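PDB 6DG0: Mec-8 protein from Caenorhabditis elegans, which probably binds RNA as a nuclear splicing factor, here through its C-terminal RNA recognition motif, which holds a single-stranded AGCACA DNA. Local coordinates for residues A[33-38]-A[42-47]; A[22-27]-A[72-77]. The protein carries 2 engineered substitutions. All coordinates share one frame; numbering follows the deposited sequence.

Overall arrangement
The chain is an RNA recognition motif: a four-stranded antiparallel sheet with helices 17-24 and 51-61 on one face and the nucleotides of chain D on the other. Contact 1 pairs strands 30-37 and 42-48 at one side of the sheet. Contact 2 sets the C-terminal part of helix 17-24 against strand 75-78, the outermost strand at the other side. Their centres lie about 12 Å apart. They meet in the core, where Val46 CG1 is 3.9 Å from Phe24 CB. On the nucleic acid side they divide the bases. Contact 1 serves DA4 and DC5 and reaches DC3, whereas contact 2 reads DG2, touches DA1 and shares DC3.

Contact 1. Residues A[33-38]-A[42-47]; sequences LRLHNK and AVAFVE. Engineered in segment 42-47: Ala42 (natural residue Cys). With nucleotides of chain D.
Arg34 and Phe45 face each other as a hydrogen-bonded pair of an antiparallel hairpin. Arg34 N donates to Phe45 O, and Phe45 N returns a bond to Arg34 O, each at 2.9 Å. His36 and Val43 form the next such pair, with slightly longer bonds of 3.1 Å for His36 N to Val43 O and Val43 N to His36 O. Between the two strands, the buried part lies on the helix side. The Leu33 and Val46 side chains pass at a slant, with Leu33 CD1 3.8 Å from Val46 CG2, and Leu20 of helix 17-24 covers Leu33 and Ala44. Farther along, Leu35 CD1 lies closest to Val43 O, at 3.4 Å, and more loosely against Ala44 CB and the CB of the engineered Ala42. The packing thins toward the exposed, poorly ordered Asn37. The other face carries the nucleotides of chain D. With CG anti to the carbonyl carbon (chi1 -60°), the Phe45 ring lies flat under the base of DA4, whose C5 sits 3.4 Å above the ring centre. The His36 ring takes the sugar of DA4 over one face, while Val43 CG2 meets its edge in plane. The Arg34 chain bends at chi2 and chi3 and brings one guanidinium face to O2 of DC5. The chemistry is consistent with a platform that holds DA4 largely by stacking and sugar packing, as aromatic side chains do on RNA recognition motif sheets.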
ATOM      1  N   LEU A  33      -1.828  -6.680   4.164  1.00 28.51           N
ATOM      2  CA  LEU A  33      -2.042  -6.053   2.864  1.00 29.17           C
ATOM      3  C   LEU A  33      -3.195  -6.709   2.096  1.00 27.66           C
ATOM      4  O   LEU A  33      -3.388  -7.920   2.169  1.00 35.37           O
ATOM      5  CB  LEU A  33      -0.744  -6.115   2.044  1.00 32.77           C
ATOM      6  CG  LEU A  33      -0.719  -5.740   0.561  1.00 32.03           C
ATOM      7  CD1 LEU A  33       0.632  -5.143   0.220  1.00 32.04           C
ATOM      8  CD2 LEU A  33      -0.998  -6.942  -0.333  1.00 33.71           C
ATOM      9  N   ARG A  34      -3.958  -5.901   1.365  1.00 28.34           N
ATOM     10  CA  ARG A  34      -4.989  -6.426   0.473  1.00 35.77           C
ATOM     11  C   ARG A  34      -4.876  -5.830  -0.920  1.00 31.26           C
ATOM     12  O   ARG A  34      -4.821  -4.607  -1.086  1.00 27.08           O
ATOM     13  CB  ARG A  34      -6.397  -6.177   1.026  1.00 30.18           C
ATOM     14  CG  ARG A  34      -6.773  -7.100   2.171  1.00 38.63           C
ATOM     15  CD  ARG A  34      -7.583  -6.409   3.255  1.00 47.49           C
ATOM     16  NE  ARG A  34      -8.999  -6.767   3.179  1.00 59.84           N
ATOM     17  CZ  ARG A  34      -9.550  -7.777   3.850  1.00 61.15           C
ATOM     18  NH1 ARG A  34      -8.799  -8.539   4.634  1.00 59.52           N
ATOM     19  NH2 ARG A  34     -10.848  -8.037   3.729  1.00 56.85           N
ATOM     20  N   LEU A  35      -4.856  -6.714  -1.912  1.00 30.69           N
ATOM     21  CA  LEU A  35      -4.667  -6.336  -3.304  1.00 31.47           C
ATOM     22  C   LEU A  35      -5.977  -6.527  -4.066  1.00 42.08           C
ATOM     23  O   LEU A  35      -6.499  -7.641  -4.173  1.00 47.79           O
ATOM     24  CB  LEU A  35      -3.547  -7.157  -3.941  1.00 37.35           C
ATOM     25  CG  LEU A  35      -3.165  -6.843  -5.387  1.00 46.00           C
ATOM     26  CD1 LEU A  35      -2.768  -5.387  -5.531  1.00 39.96           C
ATOM     27  CD2 LEU A  35      -2.043  -7.759  -5.846  1.00 28.78           C
ATOM     28  N   HIS A  36      -6.501  -5.435  -4.604  1.00 42.56           N
ATOM     29  CA  HIS A  36      -7.818  -5.440  -5.218  1.00 46.15           C
ATOM     30  C   HIS A  36      -7.766  -4.975  -6.659  1.00 52.30           C
ATOM     31  O   HIS A  36      -7.086  -4.003  -6.994  1.00 46.37           O
ATOM     32  CB  HIS A  36      -8.775  -4.552  -4.431  1.00 41.21           C
ATOM     33  CG  HIS A  36     -10.021  -4.200  -5.182  1.00 52.83           C
ATOM     34  ND1 HIS A  36     -10.201  -2.967  -5.779  1.00 54.73           N
ATOM     35  CD2 HIS A  36     -11.138  -4.911  -5.446  1.00 58.05           C
ATOM     36  CE1 HIS A  36     -11.385  -2.937  -6.366  1.00 56.05           C
ATOM     37  NE2 HIS A  36     -11.974  -4.104  -6.181  1.00 61.10           N
ATOM     38  N   ASN A  37      -8.485  -5.693  -7.513  1.00 65.21           N
ATOM     39  CA  ASN A  37      -8.549  -5.339  -8.917  1.00 67.36           C
ATOM     40  C   ASN A  37      -9.993  -5.193  -9.367  1.00 72.54           C
ATOM     41  O   ASN A  37     -10.887  -5.877  -8.878  1.00 72.09           O
ATOM     42  CB  ASN A  37      -7.827  -6.384  -9.770  1.00 64.23           C
ATOM     43  CG  ASN A  37      -7.544  -5.887 -11.165  1.00 70.63           C
ATOM     44  OD1 ASN A  37      -7.785  -4.722 -11.466  1.00 74.27           O
ATOM     45  ND2 ASN A  37      -6.996  -6.751 -12.014  1.00 74.13           N
ATOM     46  N   LYS A  38     -10.196  -4.301 -10.325  1.00 74.22           N
ATOM     47  CA  LYS A  38     -11.513  -3.996 -10.864  1.00 73.44           C
ATOM     48  C   LYS A  38     -11.576  -4.178 -12.376  1.00 76.48           C
ATOM     49  O   LYS A  38     -11.556  -5.299 -12.877  1.00 81.35           O
ATOM     50  CB  LYS A  38     -11.914  -2.571 -10.484  1.00 73.47           C
ATOM     51  N   ALA A  42      -4.653  -2.335 -10.850  1.00 55.70           N
ATOM     52  CA  ALA A  42      -5.036  -2.615  -9.462  1.00 46.98           C
ATOM     53  C   ALA A  42      -4.629  -1.540  -8.446  1.00 38.83           C
ATOM     54  O   ALA A  42      -3.754  -0.716  -8.707  1.00 36.15           O
ATOM     55  CB  ALA A  42      -4.467  -3.959  -9.035  1.00 51.41           C
ATOM     56  N   VAL A  43      -5.312  -1.539  -7.302  1.00 33.10           N
ATOM     57  CA  VAL A  43      -4.940  -0.697  -6.166  1.00 29.65           C
ATOM     58  C   VAL A  43      -4.679  -1.598  -4.961  1.00 30.86           C
ATOM     59  O   VAL A  43      -4.940  -2.799  -5.016  1.00 28.07           O
ATOM     60  CB  VAL A  43      -6.043   0.322  -5.804  1.00 26.01           C
ATOM     61  CG1 VAL A  43      -6.440   1.148  -7.017  1.00 18.75           C
ATOM     62  CG2 VAL A  43      -7.254  -0.390  -5.205  1.00 24.57           C
ATOM     63  N   ALA A  44      -4.150  -1.033  -3.881  1.00 28.14           N
ATOM     64  CA  ALA A  44      -3.849  -1.830  -2.693  1.00 24.77           C
ATOM     65  C   ALA A  44      -4.126  -1.083  -1.396  1.00 26.81           C
ATOM     66  O   ALA A  44      -3.971   0.135  -1.324  1.00 22.47           O
ATOM     67  CB  ALA A  44      -2.405  -2.286  -2.727  1.00 26.90           C
ATOM     68  N   PHE A  45      -4.535  -1.825  -0.372  1.00 25.44           N
ATOM     69  CA  PHE A  45      -4.685  -1.272   0.966  1.00 23.55           C
ATOM     70  C   PHE A  45      -3.696  -1.936   1.921  1.00 26.27           C
ATOM     71  O   PHE A  45      -3.730  -3.151   2.121  1.00 24.21           O
ATOM     72  CB  PHE A  45      -6.125  -1.446   1.454  1.00 27.90           C
ATOM     73  CG  PHE A  45      -7.141  -0.754   0.590  1.00 22.44           C
ATOM     74  CD1 PHE A  45      -7.418   0.592   0.761  1.00 24.79           C
ATOM     75  CD2 PHE A  45      -7.807  -1.447  -0.405  1.00 24.03           C
ATOM     76  CE1 PHE A  45      -8.348   1.229  -0.036  1.00 26.78           C
ATOM     77  CE2 PHE A  45      -8.739  -0.816  -1.207  1.00 25.43           C
ATOM     78  CZ  PHE A  45      -9.010   0.524  -1.024  1.00 22.77           C
ATOM     79  N   VAL A  46      -2.814  -1.131   2.507  1.00 30.80           N
ATOM     80  CA  VAL A  46      -1.761  -1.648   3.376  1.00 26.29           C
ATOM     81  C   VAL A  46      -1.903  -1.118   4.798  1.00 26.55           C
ATOM     82  O   VAL A  46      -1.918   0.092   5.021  1.00 28.08           O
ATOM     83  CB  VAL A  46      -0.364  -1.287   2.840  1.00 25.16           C
ATOM     84  CG1 VAL A  46       0.709  -2.011   3.636  1.00 24.90           C
ATOM     85  CG2 VAL A  46      -0.262  -1.638   1.367  1.00 27.39           C
ATOM     86  N   GLU A  47      -2.001  -2.033   5.758  1.00 29.65           N
ATOM     87  CA  GLU A  47      -2.220  -1.661   7.151  1.00 27.91           C
ATOM     88  C   GLU A  47      -0.944  -1.689   7.991  1.00 29.38           C
ATOM     89  O   GLU A  47      -0.133  -2.607   7.877  1.00 30.01           O
ATOM     90  CB  GLU A  47      -3.262  -2.582   7.782  1.00 23.47           C
ATOM     91  CG  GLU A  47      -3.702  -2.136   9.159  1.00 29.82           C
ATOM     92  CD  GLU A  47      -4.653  -3.116   9.812  1.00 37.54           C
ATOM     93  OE1 GLU A  47      -4.265  -4.288   9.993  1.00 37.41           O
ATOM     94  OE2 GLU A  47      -5.790  -2.713  10.141  1.00 38.27           O
TER
ATOM     95  P    DA D   4     -14.205   1.210  -2.875  1.00 38.59           P
ATOM     96  OP1  DA D   4     -14.684   1.483  -4.249  1.00 36.26           O
ATOM     97  OP2  DA D   4     -14.965   1.725  -1.714  1.00 33.40           O
ATOM     98  O5'  DA D   4     -14.042  -0.369  -2.677  1.00 31.06           O
ATOM     99  C5'  DA D   4     -13.202  -1.124  -3.543  1.00 32.87           C
ATOM    100  C4'  DA D   4     -12.797  -2.436  -2.886  1.00 39.64           C
ATOM    101  O4'  DA D   4     -11.743  -2.185  -1.920  1.00 38.94           O
ATOM    102  C3'  DA D   4     -13.917  -3.142  -2.123  1.00 42.93           C
ATOM    103  O3'  DA D   4     -13.841  -4.551  -2.309  1.00 48.48           O
ATOM    104  C2'  DA D   4     -13.654  -2.750  -0.671  1.00 43.33           C
ATOM    105  C1'  DA D   4     -12.136  -2.633  -0.640  1.00 36.80           C
ATOM    106  N9   DA D   4     -11.659  -1.665   0.344  1.00 33.38           N
ATOM    107  C8   DA D   4     -12.041  -0.357   0.457  1.00 33.13           C
ATOM    108  N7   DA D   4     -11.454   0.284   1.438  1.00 33.39           N
ATOM    109  C5   DA D   4     -10.628  -0.669   2.012  1.00 33.59           C
ATOM    110  C6   DA D   4      -9.736  -0.619   3.102  1.00 27.43           C
ATOM    111  N6   DA D   4      -9.525   0.483   3.832  1.00 25.60           N
ATOM    112  N1   DA D   4      -9.067  -1.747   3.415  1.00 29.33           N
ATOM    113  C2   DA D   4      -9.279  -2.848   2.682  1.00 30.98           C
ATOM    114  N3   DA D   4     -10.090  -3.017   1.638  1.00 32.07           N
ATOM    115  C4   DA D   4     -10.742  -1.878   1.352  1.00 32.44           C
ATOM    116  P    DC D   5     -15.124  -5.472  -1.996  1.00 54.51           P
ATOM    117  OP1  DC D   5     -15.168  -6.571  -2.987  1.00 54.56           O
ATOM    118  OP2  DC D   5     -16.287  -4.569  -1.849  1.00 47.84           O
ATOM    119  O5'  DC D   5     -14.800  -6.088  -0.554  1.00 50.94           O
ATOM    120  C5'  DC D   5     -13.693  -6.962  -0.398  1.00 45.11           C
ATOM    121  C4'  DC D   5     -13.304  -7.099   1.065  1.00 43.60           C
ATOM    122  O4'  DC D   5     -12.803  -5.835   1.554  1.00 46.13           O
ATOM    123  C3'  DC D   5     -14.432  -7.499   2.025  1.00 47.54           C
ATOM    124  O3'  DC D   5     -14.178  -8.804   2.538  1.00 58.42           O
ATOM    125  C2'  DC D   5     -14.400  -6.435   3.137  1.00 46.15           C
ATOM    126  C1'  DC D   5     -13.045  -5.776   2.931  1.00 41.16           C
ATOM    127  N1   DC D   5     -12.988  -4.355   3.375  1.00 40.27           N
ATOM    128  C2   DC D   5     -12.021  -3.972   4.308  1.00 36.14           C
ATOM    129  O2   DC D   5     -11.229  -4.820   4.734  1.00 43.49           O
ATOM    130  N3   DC D   5     -11.972  -2.679   4.712  1.00 34.93           N
ATOM    131  C4   DC D   5     -12.845  -1.796   4.227  1.00 35.32           C
ATOM    132  N4   DC D   5     -12.758  -0.533   4.657  1.00 36.70           N
ATOM    133  C5   DC D   5     -13.843  -2.169   3.278  1.00 31.25           C
ATOM    134  C6   DC D   5     -13.880  -3.448   2.885  1.00 36.48           C
ATOM    135  P    DC D   3     -12.110   5.962  -5.818  1.00 23.41           P
ATOM    136  OP1  DC D   3     -13.388   5.220  -5.838  1.00 26.56           O
ATOM    137  OP2  DC D   3     -12.055   7.320  -5.231  1.00 26.81           O
ATOM    138  O5'  DC D   3     -11.003   5.072  -5.081  1.00 25.59           O
ATOM    139  C5'  DC D   3     -10.887   3.680  -5.379  1.00 25.67           C
ATOM    140  C4'  DC D   3     -11.036   2.834  -4.122  1.00 25.55           C
ATOM    141  O4'  DC D   3      -9.989   3.183  -3.179  1.00 21.60           O
ATOM    142  C3'  DC D   3     -12.348   3.004  -3.362  1.00 26.14           C
ATOM    143  O3'  DC D   3     -12.708   1.776  -2.746  1.00 29.81           O
ATOM    144  C2'  DC D   3     -11.998   4.064  -2.324  1.00 25.98           C
ATOM    145  C1'  DC D   3     -10.557   3.703  -1.992  1.00 24.69           C
ATOM    146  N1   DC D   3      -9.742   4.869  -1.556  1.00 26.99           N
ATOM    147  C2   DC D   3      -9.509   5.076  -0.194  1.00 24.13           C
ATOM    148  O2   DC D   3      -9.986   4.283   0.627  1.00 25.79           O
ATOM    149  N3   DC D   3      -8.765   6.143   0.190  1.00 26.81           N
ATOM    150  C4   DC D   3      -8.270   6.977  -0.727  1.00 22.83           C
ATOM    151  N4   DC D   3      -7.543   8.014  -0.299  1.00 18.72           N
ATOM    152  C5   DC D   3      -8.500   6.784  -2.120  1.00 24.28           C
ATOM    153  C6   DC D   3      -9.235   5.728  -2.487  1.00 26.61           C
TER

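Contact 2. Residues A[22-27]-A[72-77]. With nucleotides of chain D.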
ATOM      1  N   GLY A  22       6.673  -7.620  -0.022  1.00 25.13           N
ATOM      2  CA  GLY A  22       8.099  -7.382   0.125  1.00 22.94           C
ATOM      3  C   GLY A  22       8.461  -5.907   0.178  1.00 24.68           C
ATOM      4  O   GLY A  22       9.422  -5.520   0.841  1.00 21.59           O
ATOM      5  N   VAL A  23       7.693  -5.081  -0.527  1.00 28.19           N
ATOM      6  CA  VAL A  23       7.917  -3.639  -0.529  1.00 24.91           C
ATOM      7  C   VAL A  23       7.577  -2.983   0.808  1.00 26.95           C
ATOM      8  O   VAL A  23       8.375  -2.228   1.363  1.00 27.11           O
ATOM      9  CB  VAL A  23       7.081  -2.949  -1.632  1.00 23.60           C
ATOM     10  CG1 VAL A  23       7.187  -1.433  -1.525  1.00 24.69           C
ATOM     11  CG2 VAL A  23       7.508  -3.426  -3.007  1.00 24.63           C
ATOM     12  N   PHE A  24       6.383  -3.278   1.314  1.00 25.95           N
ATOM     13  CA  PHE A  24       5.866  -2.642   2.523  1.00 24.50           C
ATOM     14  C   PHE A  24       6.276  -3.323   3.833  1.00 27.77           C
ATOM     15  O   PHE A  24       6.328  -2.672   4.879  1.00 27.89           O
ATOM     16  CB  PHE A  24       4.341  -2.543   2.429  1.00 27.60           C
ATOM     17  CG  PHE A  24       3.868  -1.602   1.354  1.00 28.50           C
ATOM     18  CD1 PHE A  24       3.745  -2.032   0.044  1.00 27.71           C
ATOM     19  CD2 PHE A  24       3.555  -0.285   1.652  1.00 23.90           C
ATOM     20  CE1 PHE A  24       3.322  -1.168  -0.950  1.00 27.84           C
ATOM     21  CE2 PHE A  24       3.129   0.583   0.662  1.00 31.81           C
ATOM     22  CZ  PHE A  24       3.010   0.140  -0.639  1.00 28.82           C
ATOM     23  N   LYS A  25       6.563  -4.622   3.783  1.00 25.93           N
ATOM     24  CA  LYS A  25       6.985  -5.358   4.977  1.00 28.83           C
ATOM     25  C   LYS A  25       8.365  -4.908   5.453  1.00 25.88           C
ATOM     26  O   LYS A  25       8.746  -5.151   6.596  1.00 32.07           O
ATOM     27  CB  LYS A  25       6.996  -6.864   4.701  1.00 25.91           C
ATOM     28  CG  LYS A  25       6.971  -7.751   5.930  1.00 28.46           C
ATOM     29  CD  LYS A  25       6.967  -9.215   5.513  1.00 37.95           C
ATOM     30  CE  LYS A  25       6.877 -10.145   6.712  1.00 47.17           C
ATOM     31  NZ  LYS A  25       5.627  -9.929   7.489  1.00 46.14           N
ATOM     32  N   ALA A  26       9.105  -4.239   4.574  1.00 25.50           N
ATOM     33  CA  ALA A  26      10.439  -3.748   4.903  1.00 24.32           C
ATOM     34  C   ALA A  26      10.398  -2.599   5.905  1.00 28.75           C
ATOM     35  O   ALA A  26      11.431  -2.202   6.444  1.00 29.27           O
ATOM     36  CB  ALA A  26      11.163  -3.311   3.637  1.00 23.09           C
ATOM     37  N   PHE A  27       9.206  -2.062   6.146  1.00 26.28           N
ATOM     38  CA  PHE A  27       9.043  -0.952   7.075  1.00 23.56           C
ATOM     39  C   PHE A  27       8.346  -1.372   8.364  1.00 27.90           C
ATOM     40  O   PHE A  27       7.450  -2.215   8.357  1.00 28.31           O
ATOM     41  CB  PHE A  27       8.281   0.186   6.398  1.00 26.50           C
ATOM     42  CG  PHE A  27       9.051   0.834   5.290  1.00 27.16           C
ATOM     43  CD1 PHE A  27       9.031   0.299   4.014  1.00 25.29           C
ATOM     44  CD2 PHE A  27       9.817   1.960   5.528  1.00 28.08           C
ATOM     45  CE1 PHE A  27       9.754   0.882   2.995  1.00 25.07           C
ATOM     46  CE2 PHE A  27      10.543   2.546   4.512  1.00 25.93           C
ATOM     47  CZ  PHE A  27      10.508   2.010   3.242  1.00 22.40           C
ATOM     48  N   GLY A  72       6.075   8.428 -12.289  1.00 27.85           N
ATOM     49  CA  GLY A  72       5.863   8.936 -10.949  1.00 27.71           C
ATOM     50  C   GLY A  72       6.053   7.880  -9.880  1.00 25.23           C
ATOM     51  O   GLY A  72       6.359   8.203  -8.733  1.00 27.31           O
ATOM     52  N   GLY A  73       5.853   6.618 -10.248  1.00 23.29           N
ATOM     53  CA  GLY A  73       6.002   5.529  -9.301  1.00 24.82           C
ATOM     54  C   GLY A  73       4.728   5.401  -8.499  1.00 27.98           C
ATOM     55  O   GLY A  73       3.700   5.948  -8.887  1.00 26.76           O
ATOM     56  N   LEU A  74       4.795   4.711  -7.369  1.00 26.34           N
ATOM     57  CA  LEU A  74       3.606   4.454  -6.565  1.00 25.91           C
ATOM     58  C   LEU A  74       3.003   5.737  -5.998  1.00 25.21           C
ATOM     59  O   LEU A  74       3.723   6.606  -5.510  1.00 25.71           O
ATOM     60  CB  LEU A  74       3.941   3.499  -5.419  1.00 24.54           C
ATOM     61  CG  LEU A  74       4.277   2.053  -5.786  1.00 24.08           C
ATOM     62  CD1 LEU A  74       4.469   1.223  -4.526  1.00 25.53           C
ATOM     63  CD2 LEU A  74       3.210   1.446  -6.689  1.00 23.35           C
ATOM     64  N   ARG A  75       1.679   5.848  -6.062  1.00 24.86           N
ATOM     65  CA  ARG A  75       0.987   6.977  -5.450  1.00 27.13           C
ATOM     66  C   ARG A  75       0.231   6.505  -4.213  1.00 25.76           C
ATOM     67  O   ARG A  75      -0.714   5.721  -4.305  1.00 24.24           O
ATOM     68  CB  ARG A  75       0.034   7.653  -6.439  1.00 28.36           C
ATOM     69  CG  ARG A  75       0.731   8.322  -7.613  1.00 25.72           C
ATOM     70  CD  ARG A  75      -0.252   9.033  -8.538  1.00 21.13           C
ATOM     71  NE  ARG A  75      -1.336   8.167  -8.995  1.00 23.06           N
ATOM     72  CZ  ARG A  75      -1.297   7.447 -10.111  1.00 23.39           C
ATOM     73  NH1 ARG A  75      -0.228   7.489 -10.896  1.00 31.28           N
ATOM     74  NH2 ARG A  75      -2.334   6.695 -10.454  1.00 21.51           N
ATOM     75  N   ILE A  76       0.659   6.996  -3.054  1.00 23.95           N
ATOM     76  CA  ILE A  76       0.108   6.548  -1.782  1.00 22.45           C
ATOM     77  C   ILE A  76      -0.611   7.656  -1.019  1.00 26.55           C
ATOM     78  O   ILE A  76      -0.103   8.771  -0.892  1.00 26.51           O
ATOM     79  CB  ILE A  76       1.215   5.969  -0.878  1.00 23.38           C
ATOM     80  CG1 ILE A  76       2.064   4.957  -1.650  1.00 24.28           C
ATOM     81  CG2 ILE A  76       0.615   5.336   0.371  1.00 21.70           C
ATOM     82  CD1 ILE A  76       3.169   4.328  -0.824  1.00 18.90           C
ATOM     83  N   GLU A  77      -1.798   7.335  -0.512  1.00 21.20           N
ATOM     84  CA  GLU A  77      -2.562   8.246   0.334  1.00 23.84           C
ATOM     85  C   GLU A  77      -2.996   7.529   1.603  1.00 24.58           C
ATOM     86  O   GLU A  77      -2.923   6.303   1.686  1.00 19.35           O
ATOM     87  CB  GLU A  77      -3.794   8.777  -0.398  1.00 20.75           C
ATOM     88  CG  GLU A  77      -3.521   9.417  -1.741  1.00 22.94           C
ATOM     89  CD  GLU A  77      -4.799   9.781  -2.468  1.00 27.57           C
ATOM     90  OE1 GLU A  77      -5.893   9.556  -1.902  1.00 28.52           O
ATOM     91  OE2 GLU A  77      -4.713  10.290  -3.605  1.00 25.24           O
TER
ATOM     92  P    DG D   2     -10.758  11.139  -7.313  1.00 27.35           P
ATOM     93  OP1  DG D   2     -12.175  11.387  -7.655  1.00 37.90           O
ATOM     94  OP2  DG D   2     -10.245  11.501  -5.972  1.00 34.93           O
ATOM     95  O5'  DG D   2     -10.481   9.589  -7.578  1.00 24.70           O
ATOM     96  C5'  DG D   2     -11.085   8.956  -8.699  1.00 21.56           C
ATOM     97  C4'  DG D   2     -10.519   7.568  -8.896  1.00 30.59           C
ATOM     98  O4'  DG D   2      -9.188   7.679  -9.412  1.00 28.37           O
ATOM     99  C3'  DG D   2     -10.366   6.761  -7.622  1.00 27.41           C
ATOM    100  O3'  DG D   2     -11.583   6.071  -7.334  1.00 27.56           O
ATOM    101  C2'  DG D   2      -9.227   5.790  -7.965  1.00 20.17           C
ATOM    102  C1'  DG D   2      -8.477   6.502  -9.105  1.00 26.94           C
ATOM    103  N9   DG D   2      -7.098   6.874  -8.783  1.00 26.26           N
ATOM    104  C8   DG D   2      -5.979   6.604  -9.532  1.00 23.90           C
ATOM    105  N7   DG D   2      -4.878   7.065  -9.010  1.00 22.19           N
ATOM    106  C5   DG D   2      -5.289   7.691  -7.842  1.00 22.09           C
ATOM    107  C6   DG D   2      -4.532   8.372  -6.859  1.00 24.04           C
ATOM    108  O6   DG D   2      -3.308   8.564  -6.830  1.00 25.80           O
ATOM    109  N1   DG D   2      -5.337   8.857  -5.833  1.00 27.69           N
ATOM    110  C2   DG D   2      -6.701   8.703  -5.764  1.00 29.17           C
ATOM    111  N2   DG D   2      -7.307   9.240  -4.695  1.00 24.17           N
ATOM    112  N3   DG D   2      -7.424   8.066  -6.678  1.00 28.91           N
ATOM    113  C4   DG D   2      -6.655   7.587  -7.685  1.00 26.35           C
ATOM    114  O5'  DA D   1      -6.471  14.024  -7.614  1.00 34.63           O
ATOM    115  C5'  DA D   1      -7.003  14.264  -8.913  1.00 33.90           C
ATOM    116  C4'  DA D   1      -8.087  13.253  -9.268  1.00 31.18           C
ATOM    117  O4'  DA D   1      -7.590  12.349 -10.274  1.00 35.86           O
ATOM    118  C3'  DA D   1      -8.559  12.357  -8.139  1.00 30.62           C
ATOM    119  O3'  DA D   1      -9.884  11.902  -8.426  1.00 34.67           O
ATOM    120  C2'  DA D   1      -7.530  11.219  -8.183  1.00 31.92           C
ATOM    121  C1'  DA D   1      -7.165  11.140  -9.674  1.00 32.18           C
ATOM    122  N9   DA D   1      -5.727  11.046  -9.919  1.00 28.71           N
ATOM    123  C8   DA D   1      -4.745  11.791  -9.324  1.00 29.99           C
ATOM    124  N7   DA D   1      -3.538  11.522  -9.759  1.00 28.80           N
ATOM    125  C5   DA D   1      -3.741  10.546 -10.719  1.00 28.68           C
ATOM    126  C6   DA D   1      -2.851   9.844 -11.555  1.00 29.58           C
ATOM    127  N6   DA D   1      -1.529  10.037 -11.546  1.00 27.32           N
ATOM    128  N1   DA D   1      -3.375   8.932 -12.400  1.00 34.41           N
ATOM    129  C2   DA D   1      -4.699   8.745 -12.406  1.00 30.50           C
ATOM    130  N3   DA D   1      -5.636   9.347 -11.671  1.00 24.35           N
ATOM    131  C4   DA D   1      -5.084  10.246 -10.839  1.00 25.89           C
ATOM    132  P    DC D   3     -12.110   5.962  -5.818  1.00 23.41           P
ATOM    133  OP1  DC D   3     -13.388   5.220  -5.838  1.00 26.56           O
ATOM    134  OP2  DC D   3     -12.055   7.320  -5.231  1.00 26.81           O
ATOM    135  O5'  DC D   3     -11.003   5.072  -5.081  1.00 25.59           O
ATOM    136  C5'  DC D   3     -10.887   3.680  -5.379  1.00 25.67           C
ATOM    137  C4'  DC D   3     -11.036   2.834  -4.122  1.00 25.55           C
ATOM    138  O4'  DC D   3      -9.989   3.183  -3.179  1.00 21.60           O
ATOM    139  C3'  DC D   3     -12.348   3.004  -3.362  1.00 26.14           C
ATOM    140  O3'  DC D   3     -12.708   1.776  -2.746  1.00 29.81           O
ATOM    141  C2'  DC D   3     -11.998   4.064  -2.324  1.00 25.98           C
ATOM    142  C1'  DC D   3     -10.557   3.703  -1.992  1.00 24.69           C
ATOM    143  N1   DC D   3      -9.742   4.869  -1.556  1.00 26.99           N
ATOM    144  C2   DC D   3      -9.509   5.076  -0.194  1.00 24.13           C
ATOM    145  O2   DC D   3      -9.986   4.283   0.627  1.00 25.79           O
ATOM    146  N3   DC D   3      -8.765   6.143   0.190  1.00 26.81           N
ATOM    147  C4   DC D   3      -8.270   6.977  -0.727  1.00 22.83           C
ATOM    148  N4   DC D   3      -7.543   8.014  -0.299  1.00 18.72           N
ATOM    149  C5   DC D   3      -8.500   6.784  -2.120  1.00 24.28           C
ATOM    150  C6   DC D   3      -9.235   5.728  -2.487  1.00 26.61           C
TER
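Segment 22-27 leads from the C-terminal part of helix 17-24 into a type I turn from Phe24 to Phe27, closed by Phe27 N to Phe24 O. Segment 72-77 passes from loop into strand at Arg75. The backbones stay well apart: the nearest CA atoms, Phe24 and Ile76, are 11.7 Å from each other. Side chains bridge the distance. Phe24 and Ile76 reach toward each other across the gap, and Ile76 CD1 meets the Phe24 ring edge at CE2, 4.0 Å away. Leu74 CD1 approaches Phe24 CZ obliquely at 4.3 Å. Val8 and Leu61 also touch Phe24 in this buried core.

Arg75 and Glu77 alternate with these residues and address chain D instead. A bend at chi3 (-53°) turns the Arg75 guanidinium so that NE bonds O6 of DG2 at 3.0 Å and NH2 bonds N7 at 2.9 Å, while the base of DA1 covers one guanidinium face. Glu77 OE2 accepts from N1 of DG2 at 2.7 Å and also from N2. Glu77 OE1 takes N4 of DC3 at 2.8 Å, with a weak bond from N2 of DG2. The two residues thus engage both the O6/N7 and the N1/N2 edges of one base. This chemistry is consistent with recognition of guanine at DG2 by a strand whose core-facing side chain, Ile76, is apolar.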